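Local coordinates for protein superoxide dismutase [Mn/Fe] (Aeropyrum pernix, PDB 3AK3) that catalyses the dismutation of superoxide to molecular oxygen and hydrogen peroxide, here with an iron ion bound at its active site, at residues I164-H169 / N177-Y182. Sequence-based numbering, arbitrary orientation.
With FE (Fe (III) ion), chain G; EDO (1,2-ethanediol), chain Q.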
loop_
_atom_site.group_PDB
_atom_site.type_symbol
_atom_site.label_atom_id
_atom_site.label_comp_id
_atom_site.label_asym_id
_atom_site.label_seq_id
_atom_site.Cartn_x
_atom_site.Cartn_y
_atom_site.Cartn_z
ATOM N N ILE B 164 13.794 -5.906 -13.193
ATOM C CA ILE B 164 14.773 -4.840 -12.990
ATOM C C ILE B 164 14.508 -4.136 -11.663
ATOM O O ILE B 164 13.396 -3.663 -11.394
ATOM C CB ILE B 164 14.846 -3.816 -14.164
ATOM C CG1 ILE B 164 16.022 -2.856 -13.932
ATOM C CG2 ILE B 164 13.495 -3.113 -14.384
ATOM C CD1 ILE B 164 16.129 -1.697 -14.921
ATOM N N ASP B 165 15.534 -4.073 -10.831
ATOM C CA ASP B 165 15.439 -3.397 -9.559
ATOM C C ASP B 165 15.598 -1.911 -9.794
ATOM O O ASP B 165 16.633 -1.458 -10.290
ATOM C CB ASP B 165 16.519 -3.951 -8.623
ATOM C CG ASP B 165 16.420 -3.444 -7.199
ATOM O OD1 ASP B 165 15.531 -2.638 -6.840
ATOM O OD2 ASP B 165 17.291 -3.864 -6.418
ATOM N N VAL B 166 14.554 -1.150 -9.484
ATOM C CA VAL B 166 14.640 0.300 -9.539
ATOM C C VAL B 166 14.486 0.965 -8.170
ATOM O O VAL B 166 14.120 2.139 -8.067
ATOM C CB VAL B 166 13.683 0.927 -10.595
ATOM C CG1 VAL B 166 14.124 0.549 -12.010
ATOM C CG2 VAL B 166 12.208 0.549 -10.328
ATOM N N TRP B 167 14.791 0.222 -7.104
ATOM C CA TRP B 167 15.076 0.885 -5.829
ATOM C C TRP B 167 16.280 1.810 -5.995
ATOM O O TRP B 167 17.163 1.552 -6.829
ATOM C CB TRP B 167 15.403 -0.124 -4.746
ATOM C CG TRP B 167 14.221 -0.901 -4.185
ATOM C CD1 TRP B 167 13.360 -1.721 -4.862
ATOM C CD2 TRP B 167 13.838 -0.960 -2.807
ATOM N NE1 TRP B 167 12.440 -2.274 -3.979
ATOM C CE2 TRP B 167 12.721 -1.824 -2.716
ATOM C CE3 TRP B 167 14.336 -0.367 -1.635
ATOM C CZ2 TRP B 167 12.091 -2.110 -1.493
ATOM C CZ3 TRP B 167 13.705 -0.657 -0.413
ATOM C CH2 TRP B 167 12.594 -1.516 -0.361
ATOM N N GLU B 168 16.319 2.878 -5.212
ATOM C CA GLU B 168 17.370 3.879 -5.361
ATOM C C GLU B 168 18.751 3.273 -5.141
ATOM O O GLU B 168 19.692 3.612 -5.849
ATOM C CB GLU B 168 17.106 5.077 -4.460
ATOM C CG GLU B 168 15.820 5.803 -4.860
ATOM C CD GLU B 168 15.485 6.981 -3.978
ATOM O OE1 GLU B 168 15.680 6.905 -2.742
ATOM O OE2 GLU B 168 15.007 7.986 -4.542
ATOM N N HIS B 169 18.872 2.332 -4.206
ATOM C CA HIS B 169 20.176 1.700 -3.953
ATOM C C HIS B 169 20.737 0.934 -5.154
ATOM O O HIS B 169 21.936 0.624 -5.191
ATOM C CB HIS B 169 20.106 0.765 -2.748
ATOM C CG HIS B 169 19.185 -0.396 -2.936
ATOM N ND1 HIS B 169 18.024 -0.534 -2.209
ATOM C CD2 HIS B 169 19.246 -1.468 -3.762
ATOM C CE1 HIS B 169 17.406 -1.642 -2.584
ATOM N NE2 HIS B 169 18.133 -2.234 -3.514
ATOM N N ASN B 177 20.221 10.590 -9.362
ATOM C CA ASN B 177 18.770 10.611 -9.564
ATOM C C ASN B 177 18.306 10.099 -10.928
ATOM O O ASN B 177 17.105 9.880 -11.141
ATOM C CB ASN B 177 18.250 12.031 -9.369
ATOM C CG ASN B 177 18.819 12.984 -10.389
ATOM O OD1 ASN B 177 20.011 13.291 -10.370
ATOM N ND2 ASN B 177 17.976 13.440 -11.302
ATOM N N ASP B 178 19.247 9.925 -11.853
ATOM C CA ASP B 178 18.913 9.565 -13.217
ATOM C C ASP B 178 18.629 8.068 -13.352
ATOM O O ASP B 178 19.409 7.314 -13.949
ATOM C CB ASP B 178 20.029 10.004 -14.176
ATOM C CG ASP B 178 19.556 10.133 -15.615
ATOM O OD1 ASP B 178 20.268 10.809 -16.396
ATOM O OD2 ASP B 178 18.498 9.568 -15.974
ATOM N N ARG B 179 17.487 7.654 -12.797
ATOM C CA ARG B 179 16.962 6.304 -12.979
ATOM C C ARG B 179 16.817 5.942 -14.458
ATOM O O ARG B 179 17.082 4.808 -14.858
ATOM C CB ARG B 179 15.613 6.138 -12.261
ATOM C CG ARG B 179 14.972 4.759 -12.477
ATOM C CD ARG B 179 13.516 4.744 -12.050
ATOM N NE ARG B 179 13.375 4.747 -10.600
ATOM C CZ ARG B 179 12.203 4.846 -9.976
ATOM N NH1 ARG B 179 11.091 4.971 -10.682
ATOM N NH2 ARG B 179 12.147 4.834 -8.655
ATOM N N GLY B 180 16.409 6.927 -15.262
ATOM C CA GLY B 180 16.238 6.741 -16.691
ATOM C C GLY B 180 17.495 6.226 -17.371
ATOM O O GLY B 180 17.430 5.278 -18.145
ATOM N N SER B 181 18.635 6.844 -17.052
ATOM C CA SER B 181 19.925 6.434 -17.610
ATOM C C SER B 181 20.285 5.022 -17.146
ATOM O O SER B 181 20.761 4.197 -17.928
ATOM C CB SER B 181 21.017 7.428 -17.211
ATOM O OG SER B 181 22.255 7.075 -17.794
ATOM N N TYR B 182 20.026 4.744 -15.871
ATOM C CA TYR B 182 20.254 3.407 -15.329
ATOM C C TYR B 182 19.465 2.352 -16.090
ATOM O O TYR B 182 20.010 1.340 -16.512
ATOM C CB TYR B 182 19.892 3.370 -13.844
ATOM C CG TYR B 182 19.685 1.985 -13.263
ATOM C CD1 TYR B 182 20.745 1.089 -13.131
ATOM C CD2 TYR B 182 18.429 1.592 -12.796
ATOM C CE1 TYR B 182 20.553 -0.179 -12.585
ATOM C CE2 TYR B 182 18.230 0.338 -12.247
ATOM C CZ TYR B 182 19.289 -0.543 -12.142
ATOM O OH TYR B 182 19.100 -1.789 -11.587
HETATM FE FE FE G . 17.551 -4.141 -4.449
HETATM C C1 EDO Q . 14.576 13.364 -9.739
HETATM O O1 EDO Q . 15.034 13.258 -11.092
HETATM C C2 EDO Q . 13.804 12.103 -9.366
HETATM O O2 EDO Q . 12.975 12.368 -8.231
HETATM O O HOH W 1 15.563 -3.691 -4.065
HETATM O O HOH W 2 17.799 -4.603 -2.255
#
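Tyr182 reaches from the first turn of helix 179-186 to the backbone of Asp165. Its CB leaves the helix toward the strand end, and with CG anti to the backbone N (chi1 163°) the ring carries on in that direction. Near the ring plane, at the CE2 edge, lie Asp165 O and Val166 CG1, the latter 4.1 Å from CE2; Ile164 CD1, whose side chain comes from the opposite direction, is 4.0 Å from CE2. At the tip, OH donates a hydrogen bond of 2.8 Å to Asp165 O, lying in the carbonyl plane with a C=O...O angle of 152°. The same Asp165 binds iron through OD2 at 2.0 Å, while its OD1 accepts from Trp167 N in an Asx turn. Asp165 and His169 form the Asp-x-x-x-His metal motif of the iron/manganese superoxide dismutase C-terminal domain, and His31 and His79 from the helical hairpin complete the protein ligands. Through its hydroxyl bond the tyrosine, a second-shell residue, probably helps to position the backbone of an iron ligand. A phenylalanine at Tyr182 would probably leave Asp165 O without this donor and hold the ligand's backbone less firmly. One turn earlier, Arg179 lays a face of its guanidinium over Val166, with CG2 4.3 Å above the centre of the plane and CB 3.8 Å from NE. A bend at chi3 (-74°) turns the group there; NH1 donates to Val125 O and Lys123 O, and NH2 to Gly127 O. Ahead of the helix, Asp178 caps the N-terminus, its OD2 accepting from Ser181 N at 2.9 Å.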